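Local coordinates for protein 6-phosphogluconolactonase (Trypanosoma cruzi, PDB 6VYE) that probably catalyses the hydrolysis of 6-phosphogluconolactone to 6-phosphogluconate, the second step of the oxidative pentose phosphate pathway, at residues Lys14-Gly19 with Asp256-Leu261; Ala76-Phe81 with Glu109-Pro114; Leu166-Asp171 with Leu222-Lys227; Arg189-Gly194 with Val207-Ile212; Thr213-Arg218 with Ser247-Asn252. All blocks are in the same frame, centred on the assembly; numbering follows the deposited sequence.

Interaction 1 (Lys14-Gly19 with Asp256-Leu261); sequences KIIVCG and DVTFIL
At one edge of the central β-sheet, strand 14-18 runs parallel to strand 256-261, with Lys14 to Val17 beside Thr258 to Leu261 in unbroken register. Hydrogen bonds zigzag between the two backbones. Lys14 O receives Phe259 N (2.8 Å), and Phe259 O turns back to receive Ile16 N almost linearly (173°). Ile16 O and Leu261 N repeat the step, which ends with Cys18 N on Leu261 O (2.6 Å). Between these bonds the CA hydrogens of Thr258 and Ile260 lean on Lys14 O and Ile16 O, so each of these carbonyls meets both a N-H and a C-H.

The side chains alternate between two faces. On one, Ile15 CG2 meets Leu261 CD1 at 3.7 Å; with CG1 anti to the carbonyl carbon (chi1 -65°), CG2 takes the position anti to the backbone N. Phe259 leads its ring away from strand 14-18 toward helix 230-237. On the other face Ile16 CD1 reaches back to Thr258 CG2 (3.8 Å), and Cys18 SG lies against Ile260 CG2 (3.9 Å). Val27 of helix 24-38 covers this second face. Such a parallel edge pair, with helices on both faces, is characteristic of the Rossmann-like α/β fold.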
# COMPACT_ATOMS: atom_id res chain seq x y z
N LYS A 14 -6.52 4.60 14.61
CA LYS A 14 -7.14 5.94 14.47
C LYS A 14 -8.15 5.81 13.34
O LYS A 14 -7.76 5.37 12.24
CB LYS A 14 -6.02 6.95 14.22
CG LYS A 14 -6.45 8.37 13.89
CD LYS A 14 -6.99 9.09 15.10
CE LYS A 14 -7.47 10.49 14.78
NZ LYS A 14 -8.54 10.90 15.73
N ILE A 15 -9.42 6.04 13.62
CA ILE A 15 -10.48 5.91 12.57
C ILE A 15 -10.93 7.33 12.23
O ILE A 15 -11.22 8.06 13.14
CB ILE A 15 -11.62 4.95 13.00
CG1 ILE A 15 -11.07 3.52 13.15
CG2 ILE A 15 -12.78 4.99 12.02
CD1 ILE A 15 -12.01 2.52 13.79
N ILE A 16 -10.83 7.72 10.96
CA ILE A 16 -11.41 9.00 10.46
C ILE A 16 -12.52 8.66 9.45
O ILE A 16 -12.26 8.01 8.41
CB ILE A 16 -10.34 9.91 9.86
CG1 ILE A 16 -9.15 10.09 10.81
CG2 ILE A 16 -10.95 11.26 9.48
CD1 ILE A 16 -7.94 10.74 10.15
N VAL A 17 -13.74 9.05 9.77
CA VAL A 17 -14.95 8.85 8.92
C VAL A 17 -15.23 10.17 8.22
O VAL A 17 -15.48 11.13 8.91
CB VAL A 17 -16.13 8.38 9.79
CG1 VAL A 17 -17.37 8.15 8.98
CG2 VAL A 17 -15.76 7.14 10.58
N CYS A 18 -15.20 10.20 6.89
CA CYS A 18 -15.52 11.40 6.07
C CYS A 18 -16.96 11.33 5.55
O CYS A 18 -17.40 10.22 5.12
CB CYS A 18 -14.54 11.50 4.90
SG CYS A 18 -12.84 11.14 5.41
N GLY A 19 -17.65 12.48 5.53
CA GLY A 19 -19.07 12.59 5.13
C GLY A 19 -19.30 12.18 3.68
O GLY A 19 -20.26 11.41 3.39
N ASP A 256 1.92 3.21 13.62
CA ASP A 256 0.75 4.10 13.77
C ASP A 256 -0.21 3.82 12.61
O ASP A 256 0.15 4.16 11.45
CB ASP A 256 1.20 5.57 13.87
CG ASP A 256 0.15 6.57 13.40
OD1 ASP A 256 0.39 7.23 12.36
OD2 ASP A 256 -0.92 6.62 14.02
N VAL A 257 -1.40 3.27 12.91
CA VAL A 257 -2.40 2.82 11.91
C VAL A 257 -3.55 3.82 11.85
O VAL A 257 -4.15 4.07 12.90
CB VAL A 257 -2.93 1.40 12.20
CG1 VAL A 257 -4.00 0.98 11.20
CG2 VAL A 257 -1.80 0.41 12.19
N THR A 258 -3.86 4.31 10.66
CA THR A 258 -5.02 5.21 10.39
C THR A 258 -5.90 4.57 9.33
O THR A 258 -5.36 4.26 8.28
CB THR A 258 -4.59 6.61 9.93
OG1 THR A 258 -3.60 7.07 10.84
CG2 THR A 258 -5.72 7.62 9.89
N PHE A 259 -7.18 4.34 9.66
CA PHE A 259 -8.25 3.94 8.71
C PHE A 259 -9.05 5.20 8.37
O PHE A 259 -9.54 5.91 9.29
CB PHE A 259 -9.16 2.85 9.31
CG PHE A 259 -8.59 1.45 9.40
CD1 PHE A 259 -9.42 0.39 9.69
CD2 PHE A 259 -7.23 1.21 9.28
CE1 PHE A 259 -8.92 -0.90 9.81
CE2 PHE A 259 -6.73 -0.09 9.36
CZ PHE A 259 -7.58 -1.14 9.62
N ILE A 260 -9.11 5.52 7.08
CA ILE A 260 -9.87 6.69 6.55
C ILE A 260 -11.04 6.10 5.78
O ILE A 260 -10.83 5.38 4.79
CB ILE A 260 -8.93 7.62 5.74
CG1 ILE A 260 -7.66 7.96 6.54
CG2 ILE A 260 -9.65 8.86 5.24
CD1 ILE A 260 -6.72 8.92 5.80
N LEU A 261 -12.25 6.35 6.27
CA LEU A 261 -13.50 5.70 5.82
C LEU A 261 -14.53 6.74 5.35
O LEU A 261 -14.50 7.90 5.83
CB LEU A 261 -14.06 4.92 7.01
CG LEU A 261 -13.07 3.99 7.71
CD1 LEU A 261 -13.74 3.29 8.87
CD2 LEU A 261 -12.51 2.97 6.73

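Interaction 2 (Ala76-Phe81 with Glu109-Pro114); sequences ALRFFF and EDLVVP
Two backbone hydrogen bonds fasten Phe79 between Leu111 and Val113. Phe79 N gives a nearly straight bond to Leu111 O (175°), while Phe79 O accepts Val113 N at 2.8 Å. Together they form a single bridge opposite Val112, whose side chain turns away from the strand. Two further backbone carbonyls meet side chains. Phe81 presents its edge, at CD2, to Val113 O, a carbonyl hydrogen-bonded to Tyr138 OH, and at the other end the CD1 methyl of Leu111 lies against the backbone carbonyl Leu77 O (3.4 Å).

The apolar contacts gather round Val113. Val113 CB sits over one face of the Phe80 ring, displaced from the centre, in a CH-π contact of 4.2 Å to the centroid. Its CG1 continues alongside the same ring to CE2 (3.7 Å). CG2 takes the other direction, anti to the carbonyl carbon, and meets the aliphatic CG of Arg78 at 4.0 Å.

The charged contacts lie at the margin. The Arg78 chain bends at chi3 (-68°), and its guanidinium lies across Leu111, with CD2 over one face. NH1 is 2.8 Å from Asp110 O, near the guanidinium plane, but the salt bridge from NH1 to Asp110 OD2 is long at 3.9 Å; the carboxylate's stronger partner is Arg75, in a salt bridge to OD2.

Helices 95-104 and 128-146 flank the contact. The arrangement is that of a loop returning from a helix and docking alongside an interior strand of an α/β sheet, through one bridge and not a full extra strand.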
# COMPACT_ATOMS: atom_id res chain seq x y z
N ALA A 76 10.87 15.54 0.01
CA ALA A 76 10.31 15.00 1.26
C ALA A 76 10.04 13.48 1.20
O ALA A 76 10.09 12.85 2.28
CB ALA A 76 9.07 15.75 1.63
N LEU A 77 9.84 12.90 0.01
CA LEU A 77 9.35 11.51 -0.15
C LEU A 77 10.15 10.77 -1.23
O LEU A 77 10.46 11.35 -2.30
CB LEU A 77 7.85 11.48 -0.51
CG LEU A 77 6.87 11.79 0.63
CD1 LEU A 77 5.42 11.75 0.16
CD2 LEU A 77 7.04 10.89 1.83
N ARG A 78 10.38 9.49 -0.96
CA ARG A 78 10.89 8.51 -1.93
C ARG A 78 9.76 7.51 -2.15
O ARG A 78 9.27 6.88 -1.19
CB ARG A 78 12.20 7.89 -1.41
CG ARG A 78 12.99 7.19 -2.48
CD ARG A 78 14.11 6.35 -1.85
NE ARG A 78 15.14 7.20 -1.22
CZ ARG A 78 16.09 7.87 -1.88
NH1 ARG A 78 16.17 7.85 -3.20
NH2 ARG A 78 16.94 8.61 -1.22
N PHE A 79 9.28 7.49 -3.39
CA PHE A 79 8.05 6.81 -3.82
C PHE A 79 8.41 5.40 -4.28
O PHE A 79 9.12 5.24 -5.30
CB PHE A 79 7.36 7.64 -4.91
CG PHE A 79 6.85 8.99 -4.46
CD1 PHE A 79 5.60 9.09 -3.86
CD2 PHE A 79 7.59 10.14 -4.67
CE1 PHE A 79 5.12 10.32 -3.44
CE2 PHE A 79 7.12 11.38 -4.25
CZ PHE A 79 5.85 11.46 -3.69
N PHE A 80 7.87 4.42 -3.57
CA PHE A 80 7.90 2.97 -3.89
C PHE A 80 6.47 2.53 -4.16
O PHE A 80 5.56 3.31 -3.97
CB PHE A 80 8.47 2.20 -2.71
CG PHE A 80 9.91 2.50 -2.37
CD1 PHE A 80 10.26 3.62 -1.63
CD2 PHE A 80 10.93 1.64 -2.77
CE1 PHE A 80 11.58 3.90 -1.31
CE2 PHE A 80 12.26 1.93 -2.48
CZ PHE A 80 12.58 3.07 -1.76
N PHE A 81 6.28 1.29 -4.58
CA PHE A 81 4.94 0.72 -4.87
C PHE A 81 4.71 -0.46 -3.94
O PHE A 81 5.62 -1.29 -3.80
CB PHE A 81 4.83 0.37 -6.35
CG PHE A 81 4.84 1.61 -7.20
CD1 PHE A 81 3.65 2.22 -7.55
CD2 PHE A 81 6.04 2.22 -7.52
CE1 PHE A 81 3.66 3.38 -8.30
CE2 PHE A 81 6.05 3.41 -8.23
CZ PHE A 81 4.85 3.98 -8.63
N GLU A 109 14.19 11.95 -10.20
CA GLU A 109 14.19 10.54 -10.69
C GLU A 109 14.68 9.61 -9.58
O GLU A 109 14.12 8.49 -9.44
CB GLU A 109 15.00 10.37 -11.97
CG GLU A 109 16.49 10.59 -11.80
CD GLU A 109 17.29 10.22 -13.05
OE1 GLU A 109 18.19 9.37 -12.94
OE2 GLU A 109 16.96 10.75 -14.13
N ASP A 110 15.65 10.04 -8.78
CA ASP A 110 16.19 9.22 -7.68
C ASP A 110 15.10 8.98 -6.63
O ASP A 110 15.26 8.04 -5.85
CB ASP A 110 17.47 9.83 -7.08
CG ASP A 110 17.24 11.06 -6.21
OD1 ASP A 110 16.70 12.07 -6.70
OD2 ASP A 110 17.61 10.99 -5.03
N LEU A 111 14.01 9.76 -6.63
CA LEU A 111 12.93 9.68 -5.61
C LEU A 111 11.75 8.86 -6.15
O LEU A 111 10.73 8.75 -5.46
CB LEU A 111 12.51 11.10 -5.22
CG LEU A 111 13.51 11.95 -4.43
CD1 LEU A 111 12.83 13.22 -3.90
CD2 LEU A 111 14.15 11.19 -3.29
N VAL A 112 11.91 8.22 -7.31
CA VAL A 112 10.84 7.43 -7.94
C VAL A 112 11.39 6.04 -8.16
O VAL A 112 12.34 5.92 -8.92
CB VAL A 112 10.36 8.09 -9.25
CG1 VAL A 112 9.28 7.26 -9.92
CG2 VAL A 112 9.89 9.50 -8.99
N VAL A 113 10.80 5.04 -7.53
CA VAL A 113 11.38 3.67 -7.51
C VAL A 113 10.32 2.68 -7.97
O VAL A 113 9.69 2.03 -7.16
CB VAL A 113 11.95 3.36 -6.11
CG1 VAL A 113 12.87 2.16 -6.13
CG2 VAL A 113 12.66 4.59 -5.54
N PRO A 114 10.08 2.57 -9.30
CA PRO A 114 9.10 1.62 -9.85
C PRO A 114 9.60 0.17 -9.78
O PRO A 114 10.80 -0.05 -9.60
CB PRO A 114 8.96 1.97 -11.34
CG PRO A 114 9.95 3.10 -11.60
CD PRO A 114 10.80 3.29 -10.35

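Interaction 3 (Leu166-Asp171 with Leu222-Lys227); sequences LGLGSD and LLATGK
Leu222 CD1 lies at the apolar centre, 3.7 Å from Leu166 CB. Leu222 CG stands anti to the backbone N (chi1 179°), and chi2 (76°) then swings CD1 back across the neighbouring strand, where it also lies near the backbone of Gly167. Leu168 closes the other end of this patch: its CB touches Ala224 CB at 3.8 Å, with CD2 a little farther from the same methyl. Val232 and Ile236 of helix 230-237 cover Leu168, and Phe259 of the next strand lies against Leu222.

Two backbone hydrogen bonds join the strands beside this patch. Leu166 O accepts Leu223 N at 2.8 Å, and the CA hydrogen of Leu222 approaches the same oxygen. Leu223 O in turn takes Leu168 N in a longer bond (3.1 Å) and meets Gly167 CA as well.

These are parallel strands in the middle of a Rossmann-like sheet, each with a further strand on its outer side. Their C-terminal ends, where such folds commonly carry their active sites, part here. The chain 166-171 enters a glycine-rich G-x-G-x-D-G-H sequence, a motif of this family, which probably contributes to the active site, as in relatives.

In the widening gap a water takes over the pairing: it accepts from Thr225 N at 2.9 Å and makes a weak bond to Leu168 O (3.3 Å). On the polar side beyond, Gly167 O is hydrogen-bonded by Thr174 OG1.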
# COMPACT_ATOMS: atom_id res chain seq x y z
N LEU A 166 -2.57 1.88 1.74
CA LEU A 166 -3.28 0.67 1.31
C LEU A 166 -4.73 0.99 0.91
O LEU A 166 -5.30 1.97 1.45
CB LEU A 166 -3.24 -0.32 2.47
CG LEU A 166 -1.85 -0.81 2.88
CD1 LEU A 166 -1.97 -1.71 4.07
CD2 LEU A 166 -1.12 -1.52 1.75
N GLY A 167 -5.30 0.21 0.01
CA GLY A 167 -6.76 0.27 -0.27
C GLY A 167 -7.39 -1.06 0.08
O GLY A 167 -6.66 -2.04 0.02
N LEU A 168 -8.64 -1.08 0.55
CA LEU A 168 -9.37 -2.33 0.86
C LEU A 168 -10.21 -2.71 -0.36
O LEU A 168 -11.09 -1.90 -0.77
CB LEU A 168 -10.26 -2.10 2.07
CG LEU A 168 -10.80 -3.38 2.69
CD1 LEU A 168 -9.66 -4.19 3.31
CD2 LEU A 168 -11.88 -3.09 3.72
N GLY A 169 -9.96 -3.91 -0.92
CA GLY A 169 -10.76 -4.42 -2.03
C GLY A 169 -12.12 -4.91 -1.57
O GLY A 169 -12.31 -5.09 -0.32
N SER A 170 -13.02 -5.18 -2.53
CA SER A 170 -14.39 -5.72 -2.30
C SER A 170 -14.26 -7.11 -1.70
O SER A 170 -15.11 -7.49 -0.92
CB SER A 170 -15.20 -5.74 -3.57
OG SER A 170 -14.47 -6.37 -4.62
N ASP A 171 -13.18 -7.82 -2.02
CA ASP A 171 -12.87 -9.15 -1.44
C ASP A 171 -12.04 -9.01 -0.16
O ASP A 171 -11.56 -10.06 0.33
CB ASP A 171 -12.12 -10.00 -2.46
CG ASP A 171 -10.70 -9.52 -2.77
OD1 ASP A 171 -10.37 -8.34 -2.48
OD2 ASP A 171 -9.94 -10.32 -3.31
N LEU A 222 -4.91 3.10 5.64
CA LEU A 222 -5.84 2.30 4.82
C LEU A 222 -6.98 3.21 4.39
O LEU A 222 -7.60 3.88 5.26
CB LEU A 222 -6.36 1.09 5.61
CG LEU A 222 -7.35 0.20 4.85
CD1 LEU A 222 -6.64 -0.66 3.82
CD2 LEU A 222 -8.10 -0.68 5.81
N LEU A 223 -7.27 3.20 3.09
CA LEU A 223 -8.41 3.90 2.46
C LEU A 223 -9.48 2.85 2.16
O LEU A 223 -9.17 1.84 1.52
CB LEU A 223 -7.90 4.59 1.20
CG LEU A 223 -6.84 5.65 1.43
CD1 LEU A 223 -6.67 6.55 0.22
CD2 LEU A 223 -7.23 6.50 2.63
N ALA A 224 -10.70 3.02 2.68
CA ALA A 224 -11.80 2.07 2.40
C ALA A 224 -13.14 2.81 2.28
O ALA A 224 -13.48 3.62 3.16
CB ALA A 224 -11.82 1.02 3.47
N THR A 225 -13.88 2.53 1.21
CA THR A 225 -15.22 3.14 0.97
C THR A 225 -16.22 2.06 0.56
O THR A 225 -15.78 0.98 0.12
CB THR A 225 -15.17 4.18 -0.15
OG1 THR A 225 -14.67 3.51 -1.31
CG2 THR A 225 -14.28 5.35 0.20
N GLY A 226 -17.50 2.37 0.67
CA GLY A 226 -18.60 1.63 0.04
C GLY A 226 -19.31 0.76 1.05
O GLY A 226 -18.61 -0.02 1.80
N LYS A 227 -20.64 0.85 1.08
CA LYS A 227 -21.47 -0.10 1.87
C LYS A 227 -21.05 -1.54 1.56
O LYS A 227 -21.10 -2.35 2.47
CB LYS A 227 -22.96 0.12 1.61
CG LYS A 227 -23.87 -0.60 2.61
CD LYS A 227 -25.32 -0.67 2.22
CE LYS A 227 -26.10 -1.71 3.03
NZ LYS A 227 -26.58 -1.15 4.32
O HOH W 1 -12.23 1.22 -0.72

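Interaction 4 (Arg189-Gly194 with Val207-Ile212); sequences RAVSVG and VTLTPI
Thr210 locks against Arg189, Ala190 and Ser192 where the β-hairpin of strands 191-194 and 206-209 runs into helix 211-215, for which this threonine is the N-cap. Its CB stands 3.4 Å from Arg189 O. From there OG1 branches into the crowded position between backbone N and carbonyl carbon (chi1 60°) and donates to Arg189 O at 2.7 Å, in the carbonyl plane and on a lone pair. The same hydroxyl is hydrogen-bonded to Thr213 OG1 in the first turn of the helix. CG2, the other branch, lies anti to the carbonyl carbon; it comes within 3.4 Å of Arg189 O and packs on Ser192 CB (3.6 Å). The backbone joins in: Thr210 N reaches Ala190 O from above its carbonyl plane (3.2 Å), and Thr213 OG1 bonds to that oxygen too, so two groups hold it.

Farther along the hairpin Ser192 and Thr208 make the antiparallel hydrogen-bonded pair. Ser192 N donates to Thr208 O (2.8 Å), and Thr208 N to Ser192 O (3.0 Å). The short strand segments run at 129° to each other, well off antiparallel.

At the start of strand 191-194, Glu139 of helix 128-146 holds Ala190 N and Val191 N and forms a salt bridge with Arg189. Facing this helix, the Val191 and Val207 side chains cross obliquely, and their CG1 atoms lie 3.4 Å apart, tighter than usual for two methyls.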
# COMPACT_ATOMS: atom_id res chain seq x y z
N ARG A 189 10.18 -12.92 3.65
CA ARG A 189 10.49 -12.07 2.47
C ARG A 189 9.78 -10.71 2.62
O ARG A 189 8.63 -10.68 3.09
CB ARG A 189 10.02 -12.73 1.17
CG ARG A 189 10.46 -14.16 0.90
CD ARG A 189 11.92 -14.47 1.12
NE ARG A 189 12.80 -13.34 0.87
CZ ARG A 189 14.04 -13.21 1.37
NH1 ARG A 189 14.56 -14.17 2.13
NH2 ARG A 189 14.75 -12.13 1.11
N ALA A 190 10.42 -9.61 2.21
CA ALA A 190 9.83 -8.24 2.25
C ALA A 190 8.83 -8.07 1.10
O ALA A 190 7.91 -7.25 1.24
CB ALA A 190 10.92 -7.22 2.15
N VAL A 191 9.06 -8.78 -0.03
CA VAL A 191 8.30 -8.69 -1.32
C VAL A 191 7.99 -10.11 -1.80
O VAL A 191 8.81 -11.01 -1.64
CB VAL A 191 9.10 -7.94 -2.40
CG1 VAL A 191 8.20 -7.55 -3.56
CG2 VAL A 191 9.87 -6.74 -1.85
N SER A 192 6.81 -10.31 -2.36
CA SER A 192 6.38 -11.61 -2.90
C SER A 192 5.46 -11.35 -4.09
O SER A 192 5.55 -10.28 -4.73
CB SER A 192 5.72 -12.41 -1.80
OG SER A 192 5.53 -13.74 -2.23
N VAL A 193 4.57 -12.30 -4.39
CA VAL A 193 3.79 -12.25 -5.65
C VAL A 193 2.37 -12.68 -5.33
O VAL A 193 2.14 -13.30 -4.29
CB VAL A 193 4.42 -13.12 -6.75
CG1 VAL A 193 5.83 -12.67 -7.09
CG2 VAL A 193 4.42 -14.58 -6.37
N GLY A 194 1.45 -12.34 -6.21
CA GLY A 194 0.05 -12.72 -6.06
C GLY A 194 -0.63 -12.64 -7.39
O GLY A 194 -0.24 -11.77 -8.23
N VAL A 207 3.54 -8.14 -8.31
CA VAL A 207 4.59 -8.10 -7.26
C VAL A 207 3.95 -7.29 -6.14
O VAL A 207 3.23 -6.36 -6.48
CB VAL A 207 5.88 -7.46 -7.82
CG1 VAL A 207 6.93 -7.29 -6.74
CG2 VAL A 207 6.42 -8.28 -8.98
N THR A 208 4.15 -7.68 -4.89
CA THR A 208 3.47 -7.08 -3.73
C THR A 208 4.42 -7.11 -2.54
O THR A 208 5.20 -8.08 -2.41
CB THR A 208 2.12 -7.76 -3.43
OG1 THR A 208 1.47 -7.07 -2.36
CG2 THR A 208 2.23 -9.22 -3.04
N LEU A 209 4.30 -6.09 -1.70
CA LEU A 209 4.85 -6.12 -0.34
C LEU A 209 4.05 -7.16 0.44
O LEU A 209 2.85 -7.45 0.10
CB LEU A 209 4.75 -4.73 0.32
CG LEU A 209 5.51 -3.60 -0.37
CD1 LEU A 209 5.35 -2.32 0.47
CD2 LEU A 209 6.99 -3.92 -0.59
N THR A 210 4.72 -7.70 1.46
CA THR A 210 4.21 -8.83 2.24
C THR A 210 3.58 -8.28 3.52
O THR A 210 3.82 -7.13 3.90
CB THR A 210 5.35 -9.81 2.49
OG1 THR A 210 6.38 -9.12 3.20
CG2 THR A 210 5.86 -10.39 1.19
N PRO A 211 2.80 -9.10 4.23
CA PRO A 211 2.32 -8.70 5.55
C PRO A 211 3.47 -8.26 6.48
O PRO A 211 3.36 -7.25 7.13
CB PRO A 211 1.53 -9.93 6.02
CG PRO A 211 1.08 -10.58 4.73
CD PRO A 211 2.26 -10.39 3.78
N ILE A 212 4.57 -9.01 6.56
CA ILE A 212 5.66 -8.69 7.54
C ILE A 212 6.19 -7.27 7.26
O ILE A 212 6.48 -6.55 8.20
CB ILE A 212 6.77 -9.75 7.59
CG1 ILE A 212 7.73 -9.54 8.76
CG2 ILE A 212 7.53 -9.84 6.28
CD1 ILE A 212 7.04 -9.48 10.14

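Interaction 5 (Thr213-Arg218 with Ser247-Asn252); sequences TIIHAR and SRFLRN
Asn252 N donates to Phe249 O at 2.8 Å, and this 3-10 turn brings both residues to bear on Ile215. No hydrogen bond crosses between 213-218 and 247-252; apolar side chains carry most of the contact. Ile215 CG2 lies 3.4 Å from Asn252 O, while its CD1, at the end of the other branch, rests beside Asn252 CB (4.0 Å) and near CD1 of the Phe249 ring. The side chains of Ile215 and Asn252 run side by side in the same direction.

Phe249 fills the middle. With chi1 at 73° its CG sits between the backbone N and the carbonyl carbon, and the ring extends toward the helix. Ile214 crosses it at about a right angle: CD1 comes to the ring edge near its plane, 4.0 Å from CZ, and CG2 lies close to CE1. That same CG2 touches Leu250 CD2 at 3.8 Å, so CG2 bridges Phe249 and Leu250, while CD1 meets the ring alone.

Ile214 and Leu250 both lean on Leu166 of strand 163-167, which places this contact over one face of the central sheet, between helix 211-215 and the 3-10 turns that lead to strand 256-262. Arg248 and Arg251 on the 3-10 segment bind Gly235 O and Ile236 O of helix 230-237, and the Ile215 backbone bonds to Lys254, just ahead of strand 256-262.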
# COMPACT_ATOMS: atom_id res chain seq x y z
N THR A 213 6.24 -6.85 6.01
CA THR A 213 6.71 -5.50 5.63
C THR A 213 5.73 -4.44 6.11
O THR A 213 6.21 -3.46 6.62
CB THR A 213 6.92 -5.32 4.12
OG1 THR A 213 7.85 -6.30 3.70
CG2 THR A 213 7.46 -3.95 3.80
N ILE A 214 4.42 -4.63 5.89
CA ILE A 214 3.37 -3.67 6.31
C ILE A 214 3.32 -3.62 7.84
O ILE A 214 3.21 -2.51 8.45
CB ILE A 214 2.01 -4.05 5.67
CG1 ILE A 214 2.08 -3.92 4.16
CG2 ILE A 214 0.87 -3.23 6.26
CD1 ILE A 214 0.95 -4.57 3.42
N ILE A 215 3.42 -4.78 8.47
CA ILE A 215 3.35 -4.93 9.95
C ILE A 215 4.46 -4.10 10.62
O ILE A 215 4.22 -3.59 11.71
CB ILE A 215 3.37 -6.42 10.33
CG1 ILE A 215 1.98 -7.03 10.10
CG2 ILE A 215 3.85 -6.62 11.76
CD1 ILE A 215 1.96 -8.55 10.07
N HIS A 216 5.61 -3.93 9.97
CA HIS A 216 6.77 -3.17 10.52
C HIS A 216 6.90 -1.74 9.99
O HIS A 216 7.92 -1.11 10.34
CB HIS A 216 8.03 -4.00 10.32
CG HIS A 216 8.08 -5.06 11.36
ND1 HIS A 216 7.56 -6.34 11.15
CD2 HIS A 216 8.51 -5.01 12.63
CE1 HIS A 216 7.72 -7.03 12.25
NE2 HIS A 216 8.30 -6.25 13.17
N ALA A 217 5.97 -1.24 9.16
CA ALA A 217 6.01 0.15 8.63
C ALA A 217 5.77 1.05 9.84
O ALA A 217 4.99 0.65 10.68
CB ALA A 217 4.96 0.40 7.58
N ARG A 218 6.39 2.22 9.89
CA ARG A 218 6.18 3.23 10.97
C ARG A 218 4.76 3.81 10.89
O ARG A 218 4.20 4.11 11.95
CB ARG A 218 7.23 4.34 10.83
CG ARG A 218 8.65 3.83 11.00
CD ARG A 218 9.71 4.90 11.19
NE ARG A 218 11.02 4.28 11.41
CZ ARG A 218 11.94 4.04 10.47
NH1 ARG A 218 11.78 4.41 9.20
NH2 ARG A 218 13.06 3.42 10.81
N SER A 247 -6.83 -9.35 4.89
CA SER A 247 -6.34 -8.09 5.52
C SER A 247 -6.53 -8.05 7.06
O SER A 247 -6.16 -7.04 7.70
CB SER A 247 -6.98 -6.92 4.82
OG SER A 247 -8.40 -6.96 5.03
N ARG A 248 -7.07 -9.11 7.66
CA ARG A 248 -7.04 -9.40 9.13
C ARG A 248 -5.67 -9.13 9.75
O ARG A 248 -5.64 -8.59 10.88
CB ARG A 248 -7.40 -10.87 9.39
CG ARG A 248 -7.51 -11.21 10.87
CD ARG A 248 -8.74 -10.62 11.53
NE ARG A 248 -8.80 -11.00 12.95
CZ ARG A 248 -9.69 -10.55 13.82
NH1 ARG A 248 -10.67 -9.76 13.42
NH2 ARG A 248 -9.62 -10.92 15.07
N PHE A 249 -4.57 -9.35 9.02
CA PHE A 249 -3.18 -9.20 9.52
C PHE A 249 -2.92 -7.75 9.95
O PHE A 249 -2.08 -7.57 10.81
CB PHE A 249 -2.15 -9.70 8.51
CG PHE A 249 -1.94 -8.80 7.31
CD1 PHE A 249 -1.11 -7.69 7.40
CD2 PHE A 249 -2.57 -9.06 6.11
CE1 PHE A 249 -0.93 -6.85 6.31
CE2 PHE A 249 -2.37 -8.24 5.01
CZ PHE A 249 -1.57 -7.12 5.13
N LEU A 250 -3.59 -6.74 9.38
CA LEU A 250 -3.36 -5.31 9.74
C LEU A 250 -3.52 -5.11 11.26
O LEU A 250 -3.00 -4.10 11.77
CB LEU A 250 -4.33 -4.42 8.97
CG LEU A 250 -4.12 -4.37 7.45
CD1 LEU A 250 -5.24 -3.59 6.80
CD2 LEU A 250 -2.77 -3.74 7.07
N ARG A 251 -4.23 -6.00 11.96
CA ARG A 251 -4.39 -5.90 13.44
C ARG A 251 -3.02 -6.05 14.11
O ARG A 251 -2.87 -5.60 15.23
CB ARG A 251 -5.33 -6.96 14.01
CG ARG A 251 -6.77 -6.81 13.56
CD ARG A 251 -7.62 -7.96 14.07
NE ARG A 251 -7.72 -7.97 15.52
CZ ARG A 251 -8.68 -7.37 16.22
NH1 ARG A 251 -9.63 -6.67 15.62
NH2 ARG A 251 -8.66 -7.45 17.54
N ASN A 252 -2.08 -6.71 13.45
CA ASN A 252 -0.72 -6.97 13.99
C ASN A 252 0.24 -5.82 13.68
O ASN A 252 1.44 -5.93 14.02
CB ASN A 252 -0.17 -8.27 13.41
CG ASN A 252 -0.91 -9.49 13.92
OD1 ASN A 252 -1.08 -10.45 13.17
ND2 ASN A 252 -1.37 -9.45 15.16

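In the fold
All five contacts are mostly buried: interaction 3 has no exposed touching residue, while interactions 1, 2, 4 and 5 each include one (Lys14, Asp110, Arg189 and Asn252). Interactions 1 and 3 are two parallel pairings of one sheet, separated by the pairing of strands 256-262 and 219-224; their centres lie about 12 Å apart. Interaction 4 lies at the other edge of the same sheet, antiparallel and richer in hydroxyl bonds. Interaction 2 sits on strand 77-85, which adjoins the hairpin of interaction 4, and combines a single bridge with aromatic and charged contacts. Interaction 5 alone has no hydrogen bond across its segments; it shares helix 211-215 with interaction 4 and packs onto the leucines of interaction 3.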